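Uncharacterized protein Rv3272 (Mycobacterium tuberculosis, PDB 5YX6) probably transfers CoA in fatty acid metabolism as a homodimeric family III CoA transferase that binds fatty acyl-CoAs of varying chain length, palmitoyl-CoA most tightly. Local coordinates at residues V15-Q20 against V98-F103; N21-L26 against L173-S178; F66-R71 against I360-T365; A128-Y133 against V204-V209. All blocks are in the same frame, centred on the assembly; numbering follows the deposited sequence.

How the contacts relate
Contacts 1 and 4 belong to one parallel sheet, the core of the Rossmann domain: strands 98-101 and 126-131 are neighbours there, and the centres of the two contacts lie 13 Å apart. Contact 2 packs helix 23-33, which follows strand 14-17 of contact 1, against helix 173-196, which leads on to strand 201-205 of contact 4. It holds D175, inferred to be the catalytic nucleophile, and D175 OD1 lies 3.2 Å from CE of M206 in contact 4. Contact 3 touches contact 2, with N69 OD1 3.6 Å from CD1 of L26, but stays about 11 Å from contact 4 at the nearest atoms. Contacts 2, 3 and 4 all meet the second subunit.

Contact 1 (V15-Q20 against V98-F103); sequences VLDFTQ and VVLEAF
Three backbone bonds of 2.9 Å zip strand 15-17 to strand 98-101 in parallel register: L16 N to V98 O and L100 N to L16 O are nearly straight, while F18 N to L100 O is more bent, at 158°. This is the switch point of the Rossmann sheet, whose strand order is 3-2-1-4-5-6 and whose first and fourth strands meet here. On one face V15 and V98 run alongside each other, CG2 of V15 4.1 Å from CB of V98, while CG1 of V15, anti to its backbone N, reaches CG of L100 at 3.9 Å. The other face carries L16 and V99, with L16 CB 4.1 Å from V99 CG2. L16 packs on L92 and A93 of helix 83-94, V15 beside V38 of strand 37-42; branched aliphatics fill such buried places. Beyond the strand end, the F18 ring keeps L100 O at its edge and in its plane, and its CE1 lies 4.0 Å from CG1 of V99. T19 lays CG2 on the methyl of A102, 3.9 Å from its CB.

The second shell fixes the turn. D17 points CG anti to its own N (chi1 -174°), so that OD1 takes the T19 amide at 2.9 Å from above the carboxylate plane, an Asx turn, and the T19 hydroxyl at 2.6 Å on its syn lone pair. OD2 pairs with K73, and E101 with R129. The K73 salt bridge above all, with two donors on OD1, makes the buried D17 carboxylate likely to stay ionised, and it ties the chain down as it leaves the strand toward helix 23-33.

Contact 2 (N21-L26 against L173-S178); sequences NVAGPL and LVDNAS
V22 and D175 cross at about a right angle where the start of helix 23-33 meets the first turn of helix 173-196. V22 holds CG1 anti to its backbone N (chi1 174°), which lays this methyl beside CB of D175 at 3.9 Å and near OD1 of N176 at 3.6 Å. CB of V22 borders the carboxylate, 3.8 Å from OD2 of D175, so the inferred nucleophile has an apolar neighbour on this flank. A23 points its methyl toward the second helix; its CB comes within 3.4 Å of D175 O, and this small side chain allows the two backbones to approach to 4.6 Å between CA of A23 and CA of D175. A turn later, L26, extended with CG anti to its N, brings CD2 to 3.3 Å from N176 O. The interface is largely carbon against oxygen, with a few carbon-carbon contacts, and is held by packing. S178 turns its hydroxyl back along its own helix, giving its proton to V174 O at 2.7 Å, a carbonyl that also accepts the S178 amide; its CB lies 4.2 Å from CB of A23.

D146, at the start of helix 146-152, accepts the D175 amide and would add negative charge near the nucleophile. M206 and V209 of helix 206-213 cover S178, M206 also touching D175, and N69 of the loop before strand 74-77 backs L26. At the dimer boundary N176 ND2 makes a weak hydrogen bond to L213 O of the second subunit.

Contact 3 (F66-R71 against I360-T365); sequences FLPNNR and ITVIRT
The backbone of 66-68 takes helical angles inside a loop, whereas 360-363 is an extended strand whose closest CA approach to that loop is 6.1 Å, between CA of P68 and CA of V362. That strand pairs antiparallel with 350-353 as a beta hairpin, and the loop leads into strand 74-77 at one border of the Rossmann sheet, so the contact joins hairpin to sheet. Packing alone carries it. L67 sets CG anti to its N and crosses V362 at about a right angle, its CD2 meeting CG1 of V362 at 3.7 Å and CG2 of I360 at 3.9 Å. Alternate residues I360 and V362 face the loop; beta-branched types suit a strand that must present methyls.

T361 and I363 point away from the loop and pack on L222 and L218 of the second subunit. R364 reaches D208 of that subunit in a salt bridge.

Within the loop, N70 ND2 donates to F66 O at 2.6 Å on a lone pair, a bond that shapes the turn. R71 bends at chi3 (-63°) so that NE donates back to P68 O at 3.1 Å, almost in the guanidinium plane. This bond holds the flat group still for the valine: CG2 of V362, set between its backbone N and carbonyl carbon, rests over one guanidinium face, toward the rim, 3.9 Å from NE of R71.

Contact 4 (A128-Y133 against V204-V209); sequences ARLTAY and VAMYDV
Strand 126-131 and strand 201-205 run parallel as the last two strands of the Rossmann sheet, and their ladder of bonds continues past the strand end into helix 206-213. V204 N donates to R129 O at 2.8 Å, nearly along the C=O axis, and T131 N returns a bond to V204 O at 3.0 Å. A205 then takes the N-cap position. Alanine has no polar side chain with which to cap, and the first amides of the helix find acceptors across the contact: M206 N donates to T131 O and Y207 N to A132 O, the latter at 2.9 Å. Later, V209 N bonds to A205 O in the ordinary helical way. The arrangement sets M206, at the start of the helix, beside D175, the inferred nucleophile.

V204 O also accepts a weak bond from a water that binds T131 OG1 at 2.8 Å. Threonine suits this place: a beta-branched residue fits the strand, and its hydroxyl reaches the G134 amide as well as the water. R129 sends its guanidinium to E109 in a salt bridge, and D208 OD1 is hydrogen-bonded to N347 of the second subunit.

Apolar contacts complete the interface. The side chains of Y133 and Y207 cross at about a right angle, Y133 CD1 lying 4.1 Å from Y207 CB. L130, with CG anti to its N (chi1 178°), tucks CD1 against V204, 3.9 Å from CG1 and only 3.2 Å from O of that valine.

Contact 1 (V15-Q20 against V98-F103)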
loop_
_atom_site.group_PDB
_atom_site.type_symbol
_atom_site.label_atom_id
_atom_site.label_comp_id
_atom_site.label_asym_id
_atom_site.label_seq_id
_atom_site.Cartn_x
_atom_site.Cartn_y
_atom_site.Cartn_z
ATOM N N VAL A 15 1.167 23.334 -3.670
ATOM C CA VAL A 15 0.045 22.435 -3.452
ATOM C C VAL A 15 -0.870 22.990 -2.372
ATOM O O VAL A 15 -0.410 23.382 -1.306
ATOM C CB VAL A 15 0.528 21.026 -3.047
ATOM C CG1 VAL A 15 -0.652 20.090 -2.832
ATOM C CG2 VAL A 15 1.502 20.465 -4.094
ATOM N N LEU A 16 -2.164 23.028 -2.661
ATOM C CA LEU A 16 -3.181 23.408 -1.683
ATOM C C LEU A 16 -3.821 22.165 -1.085
ATOM O O LEU A 16 -4.572 21.473 -1.772
ATOM C CB LEU A 16 -4.252 24.276 -2.336
ATOM C CG LEU A 16 -4.107 25.770 -2.107
ATOM C CD1 LEU A 16 -2.749 26.217 -2.614
ATOM C CD2 LEU A 16 -5.249 26.529 -2.789
ATOM N N ASP A 17 -3.537 21.887 0.184
ATOM C CA ASP A 17 -3.923 20.606 0.793
ATOM C C ASP A 17 -5.123 20.765 1.732
ATOM O O ASP A 17 -4.958 21.202 2.868
ATOM C CB ASP A 17 -2.725 20.011 1.557
ATOM C CG ASP A 17 -2.995 18.604 2.116
ATOM O OD1 ASP A 17 -4.125 18.102 1.942
ATOM O OD2 ASP A 17 -2.073 18.000 2.739
ATOM N N PHE A 18 -6.311 20.382 1.265
ATOM C CA PHE A 18 -7.536 20.464 2.080
ATOM C C PHE A 18 -7.801 19.202 2.924
ATOM O O PHE A 18 -8.802 19.143 3.641
ATOM C CB PHE A 18 -8.774 20.723 1.192
ATOM C CG PHE A 18 -8.839 22.111 0.568
ATOM C CD1 PHE A 18 -8.147 22.402 -0.603
ATOM C CD2 PHE A 18 -9.637 23.101 1.126
ATOM C CE1 PHE A 18 -8.223 23.665 -1.187
ATOM C CE2 PHE A 18 -9.718 24.361 0.551
ATOM C CZ PHE A 18 -9.009 24.646 -0.611
ATOM N N THR A 19 -6.915 18.210 2.852
ATOM C CA THR A 19 -7.176 16.887 3.446
ATOM C C THR A 19 -7.027 16.833 4.968
ATOM O O THR A 19 -6.365 17.677 5.566
ATOM C CB THR A 19 -6.223 15.803 2.876
ATOM O OG1 THR A 19 -4.895 16.032 3.361
ATOM C CG2 THR A 19 -6.221 15.798 1.354
ATOM N N GLN A 20 -7.653 15.838 5.590
ATOM C CA GLN A 20 -7.493 15.609 7.030
ATOM C C GLN A 20 -7.191 14.150 7.345
ATOM O O GLN A 20 -7.287 13.288 6.473
ATOM C CB GLN A 20 -8.728 16.045 7.818
ATOM C CG GLN A 20 -9.098 17.502 7.658
ATOM C CD GLN A 20 -10.473 17.795 8.211
ATOM O OE1 GLN A 20 -10.720 17.615 9.408
ATOM N NE2 GLN A 20 -11.381 18.240 7.347
ATOM N N VAL A 98 -1.451 22.347 -7.795
ATOM C CA VAL A 98 -2.292 21.216 -7.401
ATOM C C VAL A 98 -3.251 21.582 -6.270
ATOM O O VAL A 98 -2.885 22.294 -5.336
ATOM C CB VAL A 98 -1.449 20.009 -6.939
ATOM C CG1 VAL A 98 -2.338 18.846 -6.580
ATOM C CG2 VAL A 98 -0.444 19.586 -8.013
ATOM N N VAL A 99 -4.481 21.096 -6.366
ATOM C CA VAL A 99 -5.376 21.058 -5.221
ATOM C C VAL A 99 -5.613 19.601 -4.792
ATOM O O VAL A 99 -5.943 18.756 -5.626
ATOM C CB VAL A 99 -6.724 21.751 -5.538
ATOM C CG1 VAL A 99 -7.764 21.426 -4.476
ATOM C CG2 VAL A 99 -6.515 23.244 -5.654
ATOM N N LEU A 100 -5.420 19.318 -3.501
ATOM C CA LEU A 100 -5.730 18.014 -2.902
ATOM C C LEU A 100 -6.953 18.134 -2.024
ATOM O O LEU A 100 -6.986 18.969 -1.117
ATOM C CB LEU A 100 -4.584 17.481 -2.049
ATOM C CG LEU A 100 -3.238 17.139 -2.662
ATOM C CD1 LEU A 100 -2.346 16.546 -1.594
ATOM C CD2 LEU A 100 -3.465 16.154 -3.783
ATOM N N GLU A 101 -7.963 17.314 -2.285
ATOM C CA GLU A 101 -9.180 17.356 -1.479
ATOM C C GLU A 101 -9.698 15.968 -1.082
ATOM O O GLU A 101 -9.664 15.038 -1.884
ATOM C CB GLU A 101 -10.252 18.121 -2.249
ATOM C CG GLU A 101 -11.596 18.108 -1.580
ATOM C CD GLU A 101 -12.539 17.072 -2.158
ATOM O OE1 GLU A 101 -12.510 16.853 -3.390
ATOM O OE2 GLU A 101 -13.319 16.492 -1.376
ATOM N N ALA A 102 -10.203 15.842 0.146
ATOM C CA ALA A 102 -10.673 14.555 0.660
ATOM C C ALA A 102 -11.981 14.652 1.455
ATOM O O ALA A 102 -12.223 13.854 2.361
ATOM C CB ALA A 102 -9.592 13.911 1.514
ATOM N N PHE A 103 -12.821 15.625 1.126
ATOM C CA PHE A 103 -14.153 15.673 1.708
ATOM C C PHE A 103 -14.993 14.604 1.032
ATOM O O PHE A 103 -14.578 14.038 0.020
ATOM C CB PHE A 103 -14.805 17.047 1.526
ATOM C CG PHE A 103 -14.047 18.170 2.173
ATOM C CD1 PHE A 103 -13.750 18.136 3.523
ATOM C CD2 PHE A 103 -13.637 19.264 1.424
ATOM C CE1 PHE A 103 -13.050 19.161 4.118
ATOM C CE2 PHE A 103 -12.935 20.298 2.011
ATOM C CZ PHE A 103 -12.642 20.244 3.363
#

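Contact 2 (N21-L26 against L173-S178)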
loop_
_atom_site.group_PDB
_atom_site.type_symbol
_atom_site.label_atom_id
_atom_site.label_comp_id
_atom_site.label_asym_id
_atom_site.label_seq_id
_atom_site.Cartn_x
_atom_site.Cartn_y
_atom_site.Cartn_z
ATOM N N ASN A 21 -6.834 13.893 8.602
ATOM C CA ASN A 21 -6.592 12.542 9.112
ATOM C C ASN A 21 -5.317 11.962 8.493
ATOM O O ASN A 21 -4.275 12.613 8.569
ATOM C CB ASN A 21 -7.817 11.656 8.887
ATOM C CG ASN A 21 -9.090 12.276 9.462
ATOM O OD1 ASN A 21 -9.080 12.791 10.587
ATOM N ND2 ASN A 21 -10.182 12.250 8.690
ATOM N N VAL A 22 -5.354 10.778 7.878
ATOM C CA VAL A 22 -4.067 10.136 7.529
ATOM C C VAL A 22 -3.744 9.992 6.032
ATOM O O VAL A 22 -2.665 10.400 5.609
ATOM C CB VAL A 22 -3.951 8.733 8.192
ATOM C CG1 VAL A 22 -2.691 7.995 7.712
ATOM C CG2 VAL A 22 -3.941 8.866 9.713
ATOM N N ALA A 23 -4.650 9.419 5.240
ATOM C CA ALA A 23 -4.365 9.104 3.829
ATOM C C ALA A 23 -3.953 10.332 2.993
ATOM O O ALA A 23 -2.855 10.369 2.420
ATOM C CB ALA A 23 -5.556 8.430 3.201
ATOM N N GLY A 24 -4.841 11.317 2.903
ATOM C CA GLY A 24 -4.549 12.541 2.179
ATOM C C GLY A 24 -3.320 13.284 2.677
ATOM O O GLY A 24 -2.501 13.740 1.874
ATOM N N PRO A 25 -3.191 13.447 4.001
ATOM C CA PRO A 25 -1.974 14.106 4.492
ATOM C C PRO A 25 -0.668 13.346 4.211
ATOM O O PRO A 25 0.362 14.006 4.089
ATOM C CB PRO A 25 -2.228 14.213 5.998
ATOM C CG PRO A 25 -3.717 14.319 6.098
ATOM C CD PRO A 25 -4.239 13.392 5.038
ATOM N N LEU A 26 -0.690 12.015 4.146
ATOM C CA LEU A 26 0.518 11.262 3.799
ATOM C C LEU A 26 0.958 11.602 2.387
ATOM O O LEU A 26 2.140 11.816 2.140
ATOM C CB LEU A 26 0.299 9.752 3.937
ATOM C CG LEU A 26 1.438 8.826 3.487
ATOM C CD1 LEU A 26 2.717 9.084 4.267
ATOM C CD2 LEU A 26 1.024 7.372 3.648
ATOM N N LEU A 173 -3.539 -0.061 6.971
ATOM C CA LEU A 173 -2.888 -0.344 5.705
ATOM C C LEU A 173 -3.596 0.357 4.556
ATOM O O LEU A 173 -2.956 0.768 3.592
ATOM C CB LEU A 173 -2.831 -1.850 5.437
ATOM C CG LEU A 173 -4.144 -2.530 5.054
ATOM C CD1 LEU A 173 -3.898 -3.714 4.141
ATOM C CD2 LEU A 173 -4.898 -2.959 6.297
ATOM N N VAL A 174 -4.906 0.510 4.666
ATOM C CA VAL A 174 -5.678 1.094 3.577
ATOM C C VAL A 174 -5.427 2.601 3.468
ATOM O O VAL A 174 -5.293 3.136 2.367
ATOM C CB VAL A 174 -7.178 0.805 3.752
ATOM C CG1 VAL A 174 -8.001 1.609 2.763
ATOM C CG2 VAL A 174 -7.439 -0.676 3.568
ATOM N N ASP A 175 -5.346 3.268 4.615
ATOM C CA ASP A 175 -4.942 4.669 4.687
ATOM C C ASP A 175 -3.569 4.913 4.075
ATOM O O ASP A 175 -3.414 5.745 3.192
ATOM C CB ASP A 175 -4.913 5.151 6.140
ATOM C CG ASP A 175 -6.279 5.541 6.658
ATOM O OD1 ASP A 175 -7.226 5.597 5.851
ATOM O OD2 ASP A 175 -6.400 5.819 7.873
ATOM N N ASN A 176 -2.568 4.187 4.556
ATOM C CA ASN A 176 -1.207 4.465 4.148
ATOM C C ASN A 176 -0.978 4.076 2.695
ATOM O O ASN A 176 -0.324 4.816 1.954
ATOM C CB ASN A 176 -0.225 3.771 5.088
ATOM C CG ASN A 176 -0.271 4.359 6.504
ATOM O OD1 ASN A 176 -0.244 5.581 6.690
ATOM N ND2 ASN A 176 -0.356 3.491 7.505
ATOM N N ALA A 177 -1.564 2.968 2.258
ATOM C CA ALA A 177 -1.496 2.607 0.843
ATOM C C ALA A 177 -2.212 3.634 -0.030
ATOM O O ALA A 177 -1.729 3.975 -1.113
ATOM C CB ALA A 177 -2.081 1.215 0.605
ATOM N N SER A 178 -3.350 4.143 0.439
ATOM C CA SER A 178 -4.107 5.122 -0.344
ATOM C C SER A 178 -3.325 6.412 -0.512
ATOM O O SER A 178 -3.349 7.019 -1.572
ATOM C CB SER A 178 -5.460 5.425 0.304
ATOM O OG SER A 178 -6.329 4.312 0.194
#

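Contact 3 (F66-R71 against I360-T365)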
loop_
_atom_site.group_PDB
_atom_site.type_symbol
_atom_site.label_atom_id
_atom_site.label_comp_id
_atom_site.label_asym_id
_atom_site.label_seq_id
_atom_site.Cartn_x
_atom_site.Cartn_y
_atom_site.Cartn_z
ATOM N N PHE A 66 -1.295 13.560 13.770
ATOM C CA PHE A 66 -0.995 14.790 13.048
ATOM C C PHE A 66 0.491 14.985 12.710
ATOM O O PHE A 66 0.846 15.268 11.569
ATOM C CB PHE A 66 -1.482 16.007 13.840
ATOM C CG PHE A 66 -1.232 17.311 13.139
ATOM C CD1 PHE A 66 -2.088 17.740 12.135
ATOM C CD2 PHE A 66 -0.124 18.085 13.449
ATOM C CE1 PHE A 66 -1.865 18.929 11.468
ATOM C CE2 PHE A 66 0.113 19.272 12.789
ATOM C CZ PHE A 66 -0.762 19.700 11.791
ATOM N N LEU A 67 1.353 14.835 13.705
ATOM C CA LEU A 67 2.756 15.211 13.553
ATOM C C LEU A 67 3.544 14.499 12.432
ATOM O O LEU A 67 4.284 15.155 11.691
ATOM C CB LEU A 67 3.489 15.012 14.884
ATOM C CG LEU A 67 4.951 15.466 14.865
ATOM C CD1 LEU A 67 5.127 16.640 15.818
ATOM C CD2 LEU A 67 5.889 14.342 15.221
ATOM N N PRO A 68 3.406 13.166 12.297
ATOM C CA PRO A 68 4.281 12.521 11.306
ATOM C C PRO A 68 4.004 12.887 9.842
ATOM O O PRO A 68 4.919 12.782 9.031
ATOM C CB PRO A 68 4.016 11.026 11.522
ATOM C CG PRO A 68 3.395 10.916 12.858
ATOM C CD PRO A 68 2.613 12.175 13.048
ATOM N N ASN A 69 2.790 13.311 9.504
ATOM C CA ASN A 69 2.457 13.537 8.102
ATOM C C ASN A 69 2.250 15.009 7.703
ATOM O O ASN A 69 1.689 15.289 6.642
ATOM C CB ASN A 69 1.203 12.743 7.721
ATOM C CG ASN A 69 1.411 11.239 7.789
ATOM O OD1 ASN A 69 2.496 10.729 7.516
ATOM N ND2 ASN A 69 0.352 10.521 8.118
ATOM N N ASN A 70 2.697 15.947 8.536
ATOM C CA ASN A 70 2.538 17.366 8.215
ATOM C C ASN A 70 3.791 18.187 8.474
ATOM O O ASN A 70 3.726 19.396 8.644
ATOM C CB ASN A 70 1.363 17.946 9.002
ATOM C CG ASN A 70 0.068 17.281 8.648
ATOM O OD1 ASN A 70 -0.528 17.567 7.617
ATOM N ND2 ASN A 70 -0.339 16.330 9.464
ATOM N N ARG A 71 4.936 17.524 8.506
ATOM C CA ARG A 71 6.199 18.211 8.690
ATOM C C ARG A 71 6.567 18.998 7.435
ATOM O O ARG A 71 6.396 18.512 6.318
ATOM C CB ARG A 71 7.285 17.202 9.062
ATOM C CG ARG A 71 7.006 16.493 10.379
ATOM C CD ARG A 71 7.854 15.259 10.584
ATOM N NE ARG A 71 7.585 14.246 9.564
ATOM C CZ ARG A 71 8.397 13.960 8.552
ATOM N NH1 ARG A 71 8.061 13.026 7.675
ATOM N NH2 ARG A 71 9.543 14.610 8.417
ATOM N N ILE A 360 11.176 14.449 19.062
ATOM C CA ILE A 360 10.348 13.278 18.743
ATOM C C ILE A 360 10.813 12.467 17.526
ATOM O O ILE A 360 11.273 13.031 16.536
ATOM C CB ILE A 360 8.871 13.724 18.564
ATOM C CG1 ILE A 360 8.297 14.063 19.942
ATOM C CG2 ILE A 360 8.014 12.639 17.944
ATOM C CD1 ILE A 360 6.885 14.576 19.922
ATOM N N THR A 361 10.700 11.140 17.610
ATOM C CA THR A 361 11.156 10.235 16.549
ATOM C C THR A 361 10.023 9.777 15.625
ATOM O O THR A 361 9.008 9.267 16.088
ATOM C CB THR A 361 11.832 8.997 17.157
ATOM O OG1 THR A 361 12.914 9.416 17.997
ATOM C CG2 THR A 361 12.365 8.085 16.069
ATOM N N VAL A 362 10.190 9.951 14.317
ATOM C CA VAL A 362 9.186 9.454 13.381
ATOM C C VAL A 362 9.833 8.641 12.262
ATOM O O VAL A 362 11.057 8.635 12.113
ATOM C CB VAL A 362 8.338 10.607 12.765
ATOM C CG1 VAL A 362 7.695 11.451 13.859
ATOM C CG2 VAL A 362 9.170 11.483 11.828
ATOM N N ILE A 363 8.997 7.964 11.479
ATOM C CA ILE A 363 9.451 7.111 10.381
ATOM C C ILE A 363 9.364 7.825 9.025
ATOM O O ILE A 363 8.346 8.452 8.717
ATOM C CB ILE A 363 8.627 5.814 10.323
ATOM C CG1 ILE A 363 8.806 5.021 11.619
ATOM C CG2 ILE A 363 9.011 4.990 9.101
ATOM C CD1 ILE A 363 7.904 3.833 11.715
ATOM N N ARG A 364 10.428 7.745 8.228
ATOM C CA ARG A 364 10.457 8.391 6.913
ATOM C C ARG A 364 9.560 7.697 5.885
ATOM O O ARG A 364 9.096 6.576 6.106
ATOM C CB ARG A 364 11.895 8.453 6.382
ATOM C CG ARG A 364 12.527 7.100 6.124
ATOM C CD ARG A 364 13.775 7.219 5.266
ATOM N NE ARG A 364 14.493 5.944 5.197
ATOM C CZ ARG A 364 14.208 4.973 4.335
ATOM N NH1 ARG A 364 13.234 5.144 3.444
ATOM N NH2 ARG A 364 14.908 3.841 4.351
ATOM N N THR A 365 9.307 8.381 4.768
ATOM C CA THR A 365 8.612 7.776 3.635
ATOM C C THR A 365 9.571 6.783 2.950
ATOM O O THR A 365 10.785 6.973 2.968
ATOM C CB THR A 365 8.098 8.852 2.634
ATOM O OG1 THR A 365 9.156 9.762 2.296
ATOM C CG2 THR A 365 6.932 9.638 3.243
#

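Contact 4 (A128-Y133 against V204-V209)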
loop_
_atom_site.group_PDB
_atom_site.type_symbol
_atom_site.label_atom_id
_atom_site.label_comp_id
_atom_site.label_asym_id
_atom_site.label_seq_id
_atom_site.Cartn_x
_atom_site.Cartn_y
_atom_site.Cartn_z
ATOM N N ALA A 128 -7.088 16.967 -7.446
ATOM C CA ALA A 128 -7.031 15.581 -6.988
ATOM C C ALA A 128 -8.014 15.284 -5.851
ATOM O O ALA A 128 -8.009 15.971 -4.834
ATOM C CB ALA A 128 -5.601 15.233 -6.561
ATOM N N ARG A 129 -8.844 14.256 -6.027
ATOM C CA ARG A 129 -9.870 13.887 -5.044
ATOM C C ARG A 129 -9.657 12.502 -4.431
ATOM O O ARG A 129 -9.532 11.504 -5.144
ATOM C CB ARG A 129 -11.257 13.957 -5.680
ATOM C CG ARG A 129 -11.391 15.118 -6.648
ATOM C CD ARG A 129 -12.818 15.359 -7.084
ATOM N NE ARG A 129 -13.627 15.940 -6.020
ATOM C CZ ARG A 129 -14.815 16.495 -6.217
ATOM N NH1 ARG A 129 -15.488 17.007 -5.195
ATOM N NH2 ARG A 129 -15.318 16.551 -7.443
ATOM N N LEU A 130 -9.603 12.456 -3.104
ATOM C CA LEU A 130 -9.517 11.198 -2.367
ATOM C C LEU A 130 -10.815 10.930 -1.605
ATOM O O LEU A 130 -11.229 11.744 -0.786
ATOM C CB LEU A 130 -8.327 11.223 -1.412
ATOM C CG LEU A 130 -8.126 9.994 -0.524
ATOM C CD1 LEU A 130 -7.942 8.752 -1.358
ATOM C CD2 LEU A 130 -6.915 10.200 0.372
ATOM N N THR A 131 -11.486 9.820 -1.901
ATOM C CA THR A 131 -12.702 9.477 -1.161
ATOM C C THR A 131 -12.593 8.080 -0.547
ATOM O O THR A 131 -11.648 7.347 -0.831
ATOM C CB THR A 131 -13.964 9.532 -2.056
ATOM O OG1 THR A 131 -13.922 8.475 -3.020
ATOM C CG2 THR A 131 -14.077 10.875 -2.757
ATOM N N ALA A 132 -13.556 7.718 0.299
ATOM C CA ALA A 132 -13.597 6.373 0.871
ATOM C C ALA A 132 -14.064 5.330 -0.139
ATOM O O ALA A 132 -13.435 4.285 -0.293
ATOM C CB ALA A 132 -14.497 6.342 2.103
ATOM N N TYR A 133 -15.162 5.620 -0.829
ATOM C CA TYR A 133 -15.823 4.616 -1.657
ATOM C C TYR A 133 -16.041 5.014 -3.121
ATOM O O TYR A 133 -16.617 4.239 -3.884
ATOM C CB TYR A 133 -17.171 4.250 -1.049
ATOM C CG TYR A 133 -17.094 3.640 0.329
ATOM C CD1 TYR A 133 -16.694 2.324 0.509
ATOM C CD2 TYR A 133 -17.440 4.377 1.452
ATOM C CE1 TYR A 133 -16.634 1.763 1.779
ATOM C CE2 TYR A 133 -17.390 3.824 2.726
ATOM C CZ TYR A 133 -16.986 2.524 2.884
ATOM O OH TYR A 133 -16.931 1.986 4.151
ATOM N N VAL A 204 -8.951 9.086 -6.532
ATOM C CA VAL A 204 -8.491 7.869 -5.875
ATOM C C VAL A 204 -9.471 7.476 -4.774
ATOM O O VAL A 204 -9.778 8.286 -3.899
ATOM C CB VAL A 204 -7.089 8.047 -5.268
ATOM C CG1 VAL A 204 -6.686 6.805 -4.474
ATOM C CG2 VAL A 204 -6.075 8.340 -6.346
ATOM N N ALA A 205 -9.992 6.253 -4.841
ATOM C CA ALA A 205 -10.887 5.736 -3.800
ATOM C C ALA A 205 -10.169 4.716 -2.914
ATOM O O ALA A 205 -9.481 3.819 -3.415
ATOM C CB ALA A 205 -12.121 5.121 -4.420
ATOM N N MET A 206 -10.310 4.873 -1.599
ATOM C CA MET A 206 -9.687 3.955 -0.653
ATOM C C MET A 206 -10.173 2.529 -0.895
ATOM O O MET A 206 -9.405 1.564 -0.807
ATOM C CB MET A 206 -9.969 4.380 0.787
ATOM C CG MET A 206 -9.070 5.501 1.315
ATOM S SD MET A 206 -9.682 6.212 2.872
ATOM C CE MET A 206 -9.621 4.791 3.957
ATOM N N TYR A 207 -11.453 2.403 -1.212
ATOM C CA TYR A 207 -12.014 1.106 -1.534
ATOM C C TYR A 207 -11.291 0.459 -2.714
ATOM O O TYR A 207 -10.951 -0.729 -2.665
ATOM C CB TYR A 207 -13.501 1.240 -1.830
ATOM C CG TYR A 207 -14.194 -0.069 -2.130
ATOM C CD1 TYR A 207 -14.542 -0.942 -1.106
ATOM C CD2 TYR A 207 -14.549 -0.407 -3.428
ATOM C CE1 TYR A 207 -15.198 -2.129 -1.371
ATOM C CE2 TYR A 207 -15.204 -1.589 -3.701
ATOM C CZ TYR A 207 -15.530 -2.441 -2.669
ATOM O OH TYR A 207 -16.184 -3.617 -2.938
ATOM N N ASP A 208 -11.060 1.247 -3.766
ATOM C CA ASP A 208 -10.389 0.753 -4.970
ATOM C C ASP A 208 -8.972 0.295 -4.653
ATOM O O ASP A 208 -8.512 -0.712 -5.174
ATOM C CB ASP A 208 -10.366 1.825 -6.065
ATOM C CG ASP A 208 -11.754 2.134 -6.613
ATOM O OD1 ASP A 208 -12.704 1.427 -6.214
ATOM O OD2 ASP A 208 -11.895 3.076 -7.438
ATOM N N VAL A 209 -8.296 1.032 -3.780
ATOM C CA VAL A 209 -6.965 0.655 -3.348
ATOM C C VAL A 209 -6.986 -0.669 -2.585
ATOM O O VAL A 209 -6.137 -1.530 -2.808
ATOM C CB VAL A 209 -6.338 1.743 -2.478
ATOM C CG1 VAL A 209 -4.972 1.284 -1.971
ATOM C CG2 VAL A 209 -6.212 3.050 -3.279
HETATM O O HOH W 1 -12.487 9.071 -5.327
#